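Local structure of DNA polymerase sliding clamp (Archaeoglobus fulgidus, 1RWZ) at residues T66-D70 / L110-I116; T7-T13 / L227-A232; F29-L34 / F56-N60; D150-S156 / A189-V195. The protein probably forms a three-subunit ring around DNA that serves as a moving platform, tethering the polymerase and other DNA-processing proteins during replication. Residues are numbered along the deposited sequence.

Interaction 1: T66-D70 / L110-I116; sequences TIGVD and LIDPSAI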
loop_
_atom_site.group_PDB
_atom_site.type_symbol
_atom_site.label_atom_id
_atom_site.label_comp_id
_atom_site.label_asym_id
_atom_site.label_seq_id
_atom_site.Cartn_x
_atom_site.Cartn_y
_atom_site.Cartn_z
ATOM N N THR A 66 8.751 35.658 14.896
ATOM C CA THR A 66 8.431 35.178 13.563
ATOM C C THR A 66 9.695 34.557 12.979
ATOM O O THR A 66 10.766 35.157 13.038
ATOM C CB THR A 66 7.988 36.328 12.639
ATOM O OG1 THR A 66 6.830 36.966 13.189
ATOM C CG2 THR A 66 7.663 35.795 11.249
ATOM N N ILE A 67 9.576 33.351 12.435
ATOM C CA ILE A 67 10.722 32.687 11.826
ATOM C C ILE A 67 10.382 32.300 10.391
ATOM O O ILE A 67 9.211 32.151 10.040
ATOM C CB ILE A 67 11.141 31.409 12.607
ATOM C CG1 ILE A 67 9.967 30.423 12.677
ATOM C CG2 ILE A 67 11.621 31.785 14.004
ATOM C CD1 ILE A 67 10.338 29.072 13.269
ATOM N N GLY A 68 11.412 32.172 9.560
ATOM C CA GLY A 68 11.219 31.780 8.176
ATOM C C GLY A 68 11.605 30.319 8.077
ATOM O O GLY A 68 12.703 29.943 8.477
ATOM N N VAL A 69 10.719 29.493 7.532
ATOM C CA VAL A 69 10.990 28.067 7.449
ATOM C C VAL A 69 10.891 27.450 6.059
ATOM O O VAL A 69 9.987 27.765 5.282
ATOM C CB VAL A 69 10.029 27.291 8.384
ATOM C CG1 VAL A 69 10.386 25.817 8.403
ATOM C CG2 VAL A 69 10.088 27.871 9.783
ATOM N N ASP A 70 11.840 26.569 5.754
ATOM C CA ASP A 70 11.846 25.850 4.487
ATOM C C ASP A 70 10.855 24.716 4.723
ATOM O O ASP A 70 11.181 23.720 5.374
ATOM C CB ASP A 70 13.230 25.261 4.207
ATOM C CG ASP A 70 13.302 24.542 2.872
ATOM O OD1 ASP A 70 12.304 23.904 2.470
ATOM O OD2 ASP A 70 14.370 24.602 2.226
ATOM N N LEU A 110 17.306 28.405 9.593
ATOM C CA LEU A 110 16.097 29.173 9.348
ATOM C C LEU A 110 16.337 30.117 8.176
ATOM O O LEU A 110 17.483 30.374 7.795
ATOM C CB LEU A 110 15.719 29.969 10.598
ATOM C CG LEU A 110 15.218 29.109 11.763
ATOM C CD1 LEU A 110 15.026 29.968 13.000
ATOM C CD2 LEU A 110 13.911 28.436 11.364
ATOM N N ILE A 111 15.252 30.616 7.599
ATOM C CA ILE A 111 15.328 31.533 6.468
ATOM C C ILE A 111 14.983 32.933 6.951
ATOM O O ILE A 111 14.141 33.102 7.830
ATOM C CB ILE A 111 14.318 31.146 5.370
ATOM C CG1 ILE A 111 14.581 29.718 4.896
ATOM C CG2 ILE A 111 14.413 32.119 4.200
ATOM C CD1 ILE A 111 13.538 29.208 3.930
ATOM N N ASP A 112 15.641 33.940 6.389
ATOM C CA ASP A 112 15.348 35.311 6.776
ATOM C C ASP A 112 13.907 35.581 6.348
ATOM O O ASP A 112 13.581 35.502 5.166
ATOM C CB ASP A 112 16.313 36.275 6.078
ATOM C CG ASP A 112 15.958 37.728 6.316
ATOM O OD1 ASP A 112 15.592 38.076 7.460
ATOM O OD2 ASP A 112 16.057 38.525 5.359
ATOM N N PRO A 113 13.024 35.883 7.311
ATOM C CA PRO A 113 11.610 36.157 7.028
ATOM C C PRO A 113 11.392 37.132 5.871
ATOM O O PRO A 113 10.457 36.979 5.086
ATOM C CB PRO A 113 11.099 36.708 8.356
ATOM C CG PRO A 113 11.926 35.975 9.354
ATOM C CD PRO A 113 13.307 36.048 8.747
ATOM N N SER A 114 12.268 38.126 5.772
ATOM C CA SER A 114 12.174 39.137 4.725
ATOM C C SER A 114 12.399 38.567 3.329
ATOM O O SER A 114 11.857 39.074 2.347
ATOM C CB SER A 114 13.187 40.250 4.991
ATOM O OG SER A 114 12.988 40.817 6.275
ATOM N N ALA A 115 13.206 37.515 3.244
ATOM C CA ALA A 115 13.504 36.882 1.965
ATOM C C ALA A 115 12.301 36.097 1.457
ATOM O O ALA A 115 12.253 35.695 0.292
ATOM C CB ALA A 115 14.707 35.962 2.112
ATOM N N ILE A 116 11.333 35.878 2.339
ATOM C CA ILE A 116 10.126 35.141 1.990
ATOM C C ILE A 116 9.064 36.102 1.462
ATOM O O ILE A 116 9.002 37.259 1.879
ATOM C CB ILE A 116 9.568 34.388 3.220
ATOM C CG1 ILE A 116 10.615 33.395 3.732
ATOM C CG2 ILE A 116 8.278 33.664 2.855
ATOM C CD1 ILE A 116 10.167 32.592 4.941
HETATM O O HOH W 1 13.924 32.937 10.663
#

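Interaction 2: T7-T13 / L227-A232; sequences TGELLKT and LVGGRA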
loop_
_atom_site.group_PDB
_atom_site.type_symbol
_atom_site.label_atom_id
_atom_site.label_comp_id
_atom_site.label_asym_id
_atom_site.label_seq_id
_atom_site.Cartn_x
_atom_site.Cartn_y
_atom_site.Cartn_z
ATOM N N THR A 7 2.214 17.006 19.482
ATOM C CA THR A 7 2.168 15.625 19.017
ATOM C C THR A 7 2.713 15.567 17.591
ATOM O O THR A 7 2.628 16.548 16.843
ATOM C CB THR A 7 0.735 15.058 18.998
ATOM O OG1 THR A 7 -0.021 15.687 17.953
ATOM C CG2 THR A 7 0.054 15.301 20.334
ATOM N N GLY A 8 3.278 14.421 17.229
ATOM C CA GLY A 8 3.818 14.253 15.892
ATOM C C GLY A 8 2.758 14.476 14.830
ATOM O O GLY A 8 3.017 15.111 13.804
ATOM N N GLU A 9 1.554 13.964 15.073
ATOM C CA GLU A 9 0.469 14.123 14.113
ATOM C C GLU A 9 0.151 15.597 13.893
ATOM O O GLU A 9 -0.134 16.017 12.769
ATOM C CB GLU A 9 -0.786 13.382 14.590
ATOM C CG GLU A 9 -1.975 13.515 13.644
ATOM C CD GLU A 9 -3.214 12.782 14.133
ATOM O OE1 GLU A 9 -3.385 12.647 15.364
ATOM O OE2 GLU A 9 -4.029 12.359 13.283
ATOM N N LEU A 10 0.204 16.391 14.957
ATOM C CA LEU A 10 -0.092 17.814 14.819
ATOM C C LEU A 10 0.929 18.480 13.903
ATOM O O LEU A 10 0.566 19.222 12.986
ATOM C CB LEU A 10 -0.098 18.492 16.190
ATOM C CG LEU A 10 -0.460 19.980 16.257
ATOM C CD1 LEU A 10 -1.779 20.246 15.523
ATOM C CD2 LEU A 10 -0.567 20.391 17.716
ATOM N N LEU A 11 2.207 18.208 14.129
ATOM C CA LEU A 11 3.239 18.816 13.290
ATOM C C LEU A 11 3.156 18.321 11.842
ATOM O O LEU A 11 3.239 19.112 10.898
ATOM C CB LEU A 11 4.632 18.521 13.859
ATOM C CG LEU A 11 5.828 19.080 13.069
ATOM C CD1 LEU A 11 5.659 20.572 12.844
ATOM C CD2 LEU A 11 7.109 18.815 13.831
ATOM N N LYS A 12 2.982 17.018 11.669
ATOM C CA LYS A 12 2.915 16.430 10.331
ATOM C C LYS A 12 1.747 16.966 9.509
ATOM O O LYS A 12 1.898 17.307 8.330
ATOM C CB LYS A 12 2.818 14.901 10.439
ATOM C CG LYS A 12 4.065 14.248 11.050
ATOM C CD LYS A 12 3.820 12.799 11.487
ATOM C CE LYS A 12 3.584 11.853 10.314
ATOM N NZ LYS A 12 4.821 11.621 9.514
ATOM N N THR A 13 0.583 17.053 10.139
ATOM C CA THR A 13 -0.608 17.525 9.448
ATOM C C THR A 13 -0.552 18.996 9.055
ATOM O O THR A 13 -0.900 19.347 7.925
ATOM C CB THR A 13 -1.867 17.250 10.301
ATOM O OG1 THR A 13 -2.060 15.835 10.393
ATOM C CG2 THR A 13 -3.103 17.878 9.666
ATOM N N LEU A 227 -8.605 20.020 12.545
ATOM C CA LEU A 227 -7.888 18.749 12.461
ATOM C C LEU A 227 -7.130 18.295 13.699
ATOM O O LEU A 227 -6.913 19.061 14.630
ATOM C CB LEU A 227 -6.885 18.835 11.306
ATOM C CG LEU A 227 -7.416 19.408 9.989
ATOM C CD1 LEU A 227 -6.255 19.613 9.006
ATOM C CD2 LEU A 227 -8.450 18.465 9.412
ATOM N N VAL A 228 -6.701 17.035 13.659
ATOM C CA VAL A 228 -5.925 16.419 14.733
ATOM C C VAL A 228 -6.614 16.530 16.089
ATOM O O VAL A 228 -6.093 17.142 17.023
ATOM C CB VAL A 228 -4.512 17.046 14.813
ATOM C CG1 VAL A 228 -3.607 16.197 15.703
ATOM C CG2 VAL A 228 -3.914 17.151 13.408
ATOM N N GLY A 229 -7.787 15.918 16.194
ATOM C CA GLY A 229 -8.523 15.976 17.444
ATOM C C GLY A 229 -8.962 17.392 17.770
ATOM O O GLY A 229 -9.146 17.746 18.935
ATOM N N GLY A 230 -9.132 18.209 16.736
ATOM C CA GLY A 230 -9.552 19.582 16.947
ATOM C C GLY A 230 -8.453 20.476 17.496
ATOM O O GLY A 230 -8.728 21.568 18.000
ATOM N N ARG A 231 -7.207 20.026 17.395
ATOM C CA ARG A 231 -6.082 20.808 17.897
ATOM C C ARG A 231 -5.665 21.933 16.955
ATOM O O ARG A 231 -5.148 22.965 17.393
ATOM C CB ARG A 231 -4.868 19.911 18.138
ATOM C CG ARG A 231 -5.004 18.901 19.278
ATOM C CD ARG A 231 -3.663 18.203 19.467
ATOM N NE ARG A 231 -3.644 17.161 20.493
ATOM C CZ ARG A 231 -4.240 15.976 20.388
ATOM N NH1 ARG A 231 -4.937 15.659 19.302
ATOM N NH2 ARG A 231 -4.101 15.085 21.360
ATOM N N ALA A 232 -5.887 21.730 15.662
ATOM C CA ALA A 232 -5.488 22.724 14.679
ATOM C C ALA A 232 -6.617 23.212 13.802
ATOM O O ALA A 232 -7.530 22.463 13.468
ATOM C CB ALA A 232 -4.376 22.157 13.796
#

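Interaction 3: F29-L34 / F56-N60; sequences FLEKGL and FEVYN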
loop_
_atom_site.group_PDB
_atom_site.type_symbol
_atom_site.label_atom_id
_atom_site.label_comp_id
_atom_site.label_asym_id
_atom_site.label_seq_id
_atom_site.Cartn_x
_atom_site.Cartn_y
_atom_site.Cartn_z
ATOM N N PHE A 29 5.091 32.721 16.233
ATOM C CA PHE A 29 4.850 32.146 17.543
ATOM C C PHE A 29 4.326 33.311 18.367
ATOM O O PHE A 29 5.092 34.163 18.830
ATOM C CB PHE A 29 6.132 31.580 18.148
ATOM C CG PHE A 29 6.550 30.275 17.543
ATOM C CD1 PHE A 29 7.288 30.244 16.364
ATOM C CD2 PHE A 29 6.168 29.073 18.127
ATOM C CE1 PHE A 29 7.637 29.029 15.774
ATOM C CE2 PHE A 29 6.512 27.853 17.546
ATOM C CZ PHE A 29 7.248 27.830 16.368
ATOM N N LEU A 30 3.007 33.356 18.515
ATOM C CA LEU A 30 2.343 34.426 19.250
ATOM C C LEU A 30 1.979 33.984 20.657
ATOM O O LEU A 30 2.003 32.797 20.967
ATOM C CB LEU A 30 1.077 34.848 18.504
ATOM C CG LEU A 30 1.233 35.099 17.001
ATOM C CD1 LEU A 30 -0.132 35.382 16.399
ATOM C CD2 LEU A 30 2.187 36.260 16.758
ATOM N N GLU A 31 1.637 34.941 21.511
ATOM C CA GLU A 31 1.266 34.604 22.875
ATOM C C GLU A 31 0.082 33.637 22.883
ATOM O O GLU A 31 0.014 32.734 23.718
ATOM C CB GLU A 31 0.909 35.869 23.661
ATOM C CG GLU A 31 2.101 36.779 23.936
ATOM C CD GLU A 31 3.134 36.146 24.861
ATOM O OE1 GLU A 31 4.223 36.740 25.026
ATOM O OE2 GLU A 31 2.866 35.063 25.428
ATOM N N LYS A 32 -0.830 33.817 21.933
ATOM C CA LYS A 32 -2.023 32.981 21.838
ATOM C C LYS A 32 -1.801 31.638 21.140
ATOM O O LYS A 32 -2.656 30.749 21.209
ATOM C CB LYS A 32 -3.135 33.753 21.119
ATOM C CG LYS A 32 -2.905 33.945 19.621
ATOM C CD LYS A 32 -3.205 35.378 19.166
ATOM C CE LYS A 32 -1.979 36.295 19.290
ATOM N NZ LYS A 32 -1.431 36.413 20.676
ATOM N N GLY A 33 -0.661 31.489 20.469
ATOM C CA GLY A 33 -0.374 30.240 19.779
ATOM C C GLY A 33 0.363 30.434 18.466
ATOM O O GLY A 33 0.854 31.526 18.171
ATOM N N LEU A 34 0.439 29.370 17.672
ATOM C CA LEU A 34 1.127 29.419 16.387
ATOM C C LEU A 34 0.199 29.852 15.258
ATOM O O LEU A 34 -0.957 29.431 15.187
ATOM C CB LEU A 34 1.732 28.043 16.078
ATOM C CG LEU A 34 2.529 27.845 14.783
ATOM C CD1 LEU A 34 3.470 26.661 14.955
ATOM C CD2 LEU A 34 1.588 27.616 13.605
ATOM N N PHE A 56 -0.991 22.642 22.366
ATOM C CA PHE A 56 0.376 22.157 22.576
ATOM C C PHE A 56 0.465 21.483 23.946
ATOM O O PHE A 56 -0.318 21.793 24.841
ATOM C CB PHE A 56 1.360 23.329 22.573
ATOM C CG PHE A 56 1.612 23.920 21.217
ATOM C CD1 PHE A 56 2.698 23.500 20.454
ATOM C CD2 PHE A 56 0.773 24.904 20.708
ATOM C CE1 PHE A 56 2.946 24.060 19.198
ATOM C CE2 PHE A 56 1.009 25.470 19.459
ATOM C CZ PHE A 56 2.098 25.048 18.701
ATOM N N GLU A 57 1.421 20.572 24.115
ATOM C CA GLU A 57 1.606 19.920 25.410
ATOM C C GLU A 57 2.359 20.933 26.269
ATOM O O GLU A 57 2.106 21.067 27.470
ATOM C CB GLU A 57 2.436 18.641 25.267
ATOM C CG GLU A 57 1.926 17.678 24.199
ATOM C CD GLU A 57 0.439 17.397 24.318
ATOM O OE1 GLU A 57 -0.045 17.187 25.452
ATOM O OE2 GLU A 57 -0.248 17.375 23.274
ATOM N N VAL A 58 3.295 21.633 25.632
ATOM C CA VAL A 58 4.091 22.678 26.274
ATOM C C VAL A 58 4.222 23.825 25.273
ATOM O O VAL A 58 4.487 23.597 24.095
ATOM C CB VAL A 58 5.521 22.195 26.632
ATOM C CG1 VAL A 58 6.339 23.365 27.166
ATOM C CG2 VAL A 58 5.463 21.080 27.677
ATOM N N TYR A 59 4.031 25.055 25.739
ATOM C CA TYR A 59 4.148 26.218 24.865
ATOM C C TYR A 59 4.830 27.329 25.656
ATOM O O TYR A 59 4.172 28.096 26.363
ATOM C CB TYR A 59 2.764 26.682 24.387
ATOM C CG TYR A 59 2.811 27.709 23.273
ATOM C CD1 TYR A 59 3.041 27.323 21.951
ATOM C CD2 TYR A 59 2.668 29.071 23.545
ATOM C CE1 TYR A 59 3.126 28.268 20.928
ATOM C CE2 TYR A 59 2.755 30.024 22.530
ATOM C CZ TYR A 59 2.985 29.615 21.225
ATOM O OH TYR A 59 3.083 30.551 20.216
ATOM N N ASN A 60 6.155 27.403 25.539
ATOM C CA ASN A 60 6.930 28.410 26.255
ATOM C C ASN A 60 7.691 29.334 25.326
ATOM O O ASN A 60 8.654 28.917 24.687
ATOM C CB ASN A 60 7.940 27.751 27.196
ATOM C CG ASN A 60 7.284 26.897 28.254
ATOM O OD1 ASN A 60 6.262 27.273 28.823
ATOM N ND2 ASN A 60 7.883 25.748 28.541
#

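Interaction 4: D150-S156 / A189-V195; sequences DQVIFRS and ARSMFSV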
loop_
_atom_site.group_PDB
_atom_site.type_symbol
_atom_site.label_atom_id
_atom_site.label_comp_id
_atom_site.label_asym_id
_atom_site.label_seq_id
_atom_site.Cartn_x
_atom_site.Cartn_y
_atom_site.Cartn_z
ATOM N N ASP A 150 -13.526 18.464 -13.801
ATOM C CA ASP A 150 -12.418 19.135 -13.143
ATOM C C ASP A 150 -12.946 20.397 -12.460
ATOM O O ASP A 150 -12.186 21.183 -11.897
ATOM C CB ASP A 150 -11.314 19.463 -14.157
ATOM C CG ASP A 150 -11.767 20.428 -15.229
ATOM O OD1 ASP A 150 -12.963 20.424 -15.581
ATOM O OD2 ASP A 150 -10.909 21.184 -15.737
ATOM N N GLN A 151 -14.265 20.568 -12.506
ATOM C CA GLN A 151 -14.937 21.708 -11.883
ATOM C C GLN A 151 -16.211 21.254 -11.190
ATOM O O GLN A 151 -16.887 20.342 -11.658
ATOM C CB GLN A 151 -15.320 22.751 -12.928
ATOM C CG GLN A 151 -14.159 23.356 -13.654
ATOM C CD GLN A 151 -14.606 24.282 -14.765
ATOM O OE1 GLN A 151 -13.828 25.085 -15.262
ATOM N NE2 GLN A 151 -15.868 24.166 -15.164
ATOM N N VAL A 152 -16.544 21.902 -10.080
ATOM C CA VAL A 152 -17.753 21.567 -9.340
ATOM C C VAL A 152 -18.479 22.816 -8.882
ATOM O O VAL A 152 -17.865 23.856 -8.635
ATOM C CB VAL A 152 -17.450 20.723 -8.081
ATOM C CG1 VAL A 152 -16.981 19.346 -8.477
ATOM C CG2 VAL A 152 -16.408 21.424 -7.225
ATOM N N ILE A 153 -19.796 22.711 -8.779
ATOM C CA ILE A 153 -20.608 23.816 -8.309
ATOM C C ILE A 153 -20.992 23.542 -6.859
ATOM O O ILE A 153 -21.396 22.426 -6.527
ATOM C CB ILE A 153 -21.917 23.944 -9.116
ATOM C CG1 ILE A 153 -21.612 24.416 -10.538
ATOM C CG2 ILE A 153 -22.863 24.918 -8.425
ATOM C CD1 ILE A 153 -22.822 24.419 -11.455
ATOM N N PHE A 154 -20.824 24.544 -6.000
ATOM C CA PHE A 154 -21.237 24.442 -4.603
ATOM C C PHE A 154 -22.514 25.264 -4.577
ATOM O O PHE A 154 -22.528 26.414 -5.024
ATOM C CB PHE A 154 -20.224 25.078 -3.647
ATOM C CG PHE A 154 -19.038 24.209 -3.334
ATOM C CD1 PHE A 154 -18.189 24.541 -2.282
ATOM C CD2 PHE A 154 -18.751 23.081 -4.093
ATOM C CE1 PHE A 154 -17.070 23.762 -1.991
ATOM C CE2 PHE A 154 -17.634 22.294 -3.806
ATOM C CZ PHE A 154 -16.795 22.635 -2.757
ATOM N N ARG A 155 -23.584 24.685 -4.056
ATOM C CA ARG A 155 -24.861 25.376 -4.021
ATOM C C ARG A 155 -25.532 25.216 -2.666
ATOM O O ARG A 155 -25.576 24.121 -2.110
ATOM C CB ARG A 155 -25.750 24.814 -5.131
ATOM C CG ARG A 155 -27.171 25.319 -5.166
ATOM C CD ARG A 155 -27.925 24.594 -6.275
ATOM N NE ARG A 155 -29.368 24.803 -6.204
ATOM C CZ ARG A 155 -30.245 24.188 -6.992
ATOM N NH1 ARG A 155 -29.824 23.325 -7.909
ATOM N NH2 ARG A 155 -31.542 24.433 -6.864
ATOM N N SER A 156 -26.038 26.323 -2.136
ATOM C CA SER A 156 -26.721 26.315 -0.849
ATOM C C SER A 156 -28.013 27.119 -0.927
ATOM O O SER A 156 -28.099 28.119 -1.635
ATOM C CB SER A 156 -25.812 26.920 0.231
ATOM O OG SER A 156 -26.423 26.894 1.510
ATOM N N ALA A 189 -26.508 30.632 -1.855
ATOM C CA ALA A 189 -25.225 30.883 -2.502
ATOM C C ALA A 189 -24.946 29.840 -3.576
ATOM O O ALA A 189 -25.410 28.704 -3.493
ATOM C CB ALA A 189 -24.110 30.871 -1.466
ATOM N N ARG A 190 -24.170 30.225 -4.582
ATOM C CA ARG A 190 -23.840 29.314 -5.669
ATOM C C ARG A 190 -22.552 29.788 -6.333
ATOM O O ARG A 190 -22.503 30.895 -6.863
ATOM C CB ARG A 190 -24.989 29.305 -6.685
ATOM C CG ARG A 190 -24.842 28.343 -7.853
ATOM C CD ARG A 190 -26.001 28.541 -8.840
ATOM N NE ARG A 190 -25.906 27.666 -10.007
ATOM C CZ ARG A 190 -26.261 26.385 -10.021
ATOM N NH1 ARG A 190 -26.747 25.815 -8.927
ATOM N NH2 ARG A 190 -26.123 25.672 -11.129
ATOM N N SER A 191 -21.513 28.958 -6.286
ATOM C CA SER A 191 -20.225 29.287 -6.901
ATOM C C SER A 191 -19.596 28.034 -7.507
ATOM O O SER A 191 -19.917 26.918 -7.103
ATOM C CB SER A 191 -19.259 29.879 -5.866
ATOM O OG SER A 191 -19.668 31.163 -5.431
ATOM N N MET A 192 -18.702 28.216 -8.473
ATOM C CA MET A 192 -18.033 27.083 -9.109
ATOM C C MET A 192 -16.547 27.099 -8.763
ATOM O O MET A 192 -15.937 28.166 -8.697
ATOM C CB MET A 192 -18.219 27.134 -10.629
ATOM C CG MET A 192 -17.634 25.931 -11.354
ATOM S SD MET A 192 -18.371 25.668 -12.975
ATOM C CE MET A 192 -19.259 24.182 -12.702
ATOM N N PHE A 193 -15.969 25.917 -8.545
ATOM C CA PHE A 193 -14.559 25.809 -8.171
ATOM C C PHE A 193 -13.814 24.667 -8.842
ATOM O O PHE A 193 -14.419 23.718 -9.338
ATOM C CB PHE A 193 -14.417 25.621 -6.653
ATOM C CG PHE A 193 -15.083 26.692 -5.846
ATOM C CD1 PHE A 193 -16.352 26.488 -5.305
ATOM C CD2 PHE A 193 -14.460 27.921 -5.661
ATOM C CE1 PHE A 193 -16.993 27.500 -4.595
ATOM C CE2 PHE A 193 -15.088 28.942 -4.954
ATOM C CZ PHE A 193 -16.360 28.733 -4.420
ATOM N N SER A 194 -12.487 24.773 -8.828
ATOM C CA SER A 194 -11.605 23.759 -9.391
ATOM C C SER A 194 -11.506 22.549 -8.471
ATOM O O SER A 194 -11.163 22.680 -7.293
ATOM C CB SER A 194 -10.204 24.334 -9.596
ATOM O OG SER A 194 -9.228 23.303 -9.554
ATOM N N VAL A 195 -11.792 21.372 -9.015
ATOM C CA VAL A 195 -11.726 20.133 -8.246
ATOM C C VAL A 195 -10.292 19.813 -7.829
ATOM O O VAL A 195 -10.067 19.283 -6.741
ATOM C CB VAL A 195 -12.291 18.936 -9.056
ATOM C CG1 VAL A 195 -12.026 17.625 -8.321
ATOM C CG2 VAL A 195 -13.785 19.110 -9.261
#

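Interaction 1: T66-D70 / L110-I116
Ile111 lays the tip of its side chain over the backbone where Val69 runs into Asp70, with Ile111 CD1 3.8 Å from Val69 C and 3.6 Å from Asp70 N. Next to it the methyl Ile116 CD1 presses on Gly68 CA at 3.5 Å. Glycine suits this point because a CB would run into Ile111 O and Ile116 CD1. The bare backbone can instead come close enough for Ile111 N to donate to Gly68 O at 2.8 Å, almost linearly. A water completes the pairing: it accepts from Gly68 N and donates to Ile111 O, 2.8 Å from each. Leu110 spreads its methyls along the strand against Ile67 and Val69, Leu110 CD1 lying 4.0 Å from Ile67 CG2 and Leu110 CD2 4.2 Å from Val69 CG2. Pro113, whose rigid ring starts a short 3-10 turn, sets its CG 3.8 Å from Gly68 N. Asp70 N-caps the following helix 71-78 through Arg73 N. Strand 65-70 is outermost in its sheet within the chain: Ile67 and Val69 form backbone hydrogen bonds with Ile27 and Ala25 of strand 24-30, while 110-116, opening the interdomain connector between strands 104-109 and 129-134, borders its other edge.

Interaction 2: T7-T13 / L227-A232
Leu227, closing strand 221-227, sends its CD1 to within 3.7 Å of Thr13 CG2 on helix 8-19. Val228 follows and buries the most surface here. Both methyls pack on the helix: Val228 CG1 lies 3.9 Å from Leu10 N, 4.2 Å from Leu10 CB and 3.6 Å from Glu9 OE1, and Val228 CG2 is 3.7 Å from Thr13 CB. The chain then reverses through a type I' turn from Val228 to Arg231, in which Gly229 and Gly230 take the positive phi angles that glycine tolerates best. Arg231 folds back on this turn, Arg231 NH1 donating to Val228 O at 3.0 Å, and the methyl Thr7 CG2 lies over one face of the guanidinium, 4.1 Å from Arg231 NE. Arg231 and Ala232 both face Leu227, a classic beta bulge, and the small Ala232 leaves room for Leu10, whose CD1 rests 3.7 Å from Ala232 CB. Within one subunit, the contact thus joins the first helix of the N-terminal domain to the tip of a C-terminal-domain hairpin, formed by strands 221-227 and 232-238. Like that of Arg231, the hydrogen bond of Thr7 stays within its own segment: the N-cap Thr7 OG1 accepts from Leu10 N at 3.1 Å. What joins helix to hairpin is therefore methyl and methylene packing, dependent on shape rather than on directional bonds.

Interaction 3: F29-L34 / F56-N60
Phe29 begins the contact, its ring lying beside Tyr59 with Phe29 CD2 4.2 Å from Tyr59 CE1 and Phe29 CB 3.8 Å from Tyr59 OH. At Leu30 the chain enters a type I turn ending at Gly33, and Leu30 O accepts twice: from Gly33 N at 3.0 Å, which closes the turn, and from Tyr59 OH at a short 2.6 Å. Glu31 contributes its carbonyl, Glu31 O lying 4.0 Å from Tyr59 CE2. Gly33 then adopts backbone angles that would jam a CB against the carbonyl oxygen before it, so glycine alone fits comfortably; its own carbonyl returns to the turn, with Leu30 N donating to Gly33 O at 2.8 Å. Leu34, in strand 33-39, touches the second aromatic, Leu34 CB meeting the ring edge of Phe56 with 4.0 Å to Phe56 CZ. The arrangement sets the hairpin of strands 24-30 and 33-39, part of the large sheet, against the residues leading into and along strand 58-61 of the five-stranded sheet. Between the two, Phe56 also packs on Val4 and Ile51, and Tyr59 on Val4, while Glu57 and Val58 make a classic bulge opposite Ile5. Tyrosine suits its place because it is both ring and donor: the ring fills the space beside Phe29 and the turn, while the hydroxyl ties that packing to a backbone carbonyl at the hairpin's end.

Interaction 4: D150-S156 / A189-V195
Phe154 and Phe193 form the apolar centre, an edge-to-face pair in which the edge of Phe193 meets the face of Phe154, centroids 5.2 Å apart and planes at 61°. On the same face of the sheet Val152 packs against Val195, Val152 CG1 only 3.3 Å from Val195 CG2, and Leu198 of helix 195-201 and Leu215 of strand 210-215 cover the cluster. Small Ser191, Ser156 and Ala189 complete this face. The framework is a regular antiparallel ladder: Val152 pairs with Phe193, Phe154 with Ser191 and Ser156 with Ala189 through two-way backbone hydrogen bonds of 2.8 to 3.0 Å between each pair's N and O atoms, and Val195 N adds a bond to Asp150 O at 2.9 Å. In the C-terminal domain's four-stranded sheet, 189-194 is an outermost strand within the chain; it leads directly into helix 195-201, packed on the face of Val152, Phe154 and Phe193 as in the PCNA ring fold, whose helices line the central hole. The other face carries Ile153 and Met192, Ile153 CG1 being 3.2 Å from Met192 CE. Long flexible side chains flank them: Arg190 lays its guanidinium over Ile153 CG2, and Gln151 NE2 lies 3.6 Å from Met192 SD. Farther out two like charges come close, Arg155 NE 3.9 Å from Arg190 NH1; Arg190 is answered by a salt bridge to Glu243, and Gln151 by a hydrogen bond to Arg241.

Interaction 4, in the C-terminal domain, is a buried contact and the only one with a full strand ladder, though interaction 2 lies nearer the centre of the chain. The others are partly buried and join loops or turns to regular elements. Interactions 1 and 3 share the sheet containing strands 65-70 and 24-30 and meet where Ile67 CD1 packs 3.7 Å from Phe29 CE1. Interactions 2 and 3 touch through Thr7 CG2 and Glu57 OE2, 3.6 Å apart. Chemistry follows place: backbone and water bonding at a sheet edge in 1, apolar helix-to-turn packing in 2, aromatic packing fixed by one tyrosine hydroxyl in 3, and a backbone ladder with an apolar face in 4.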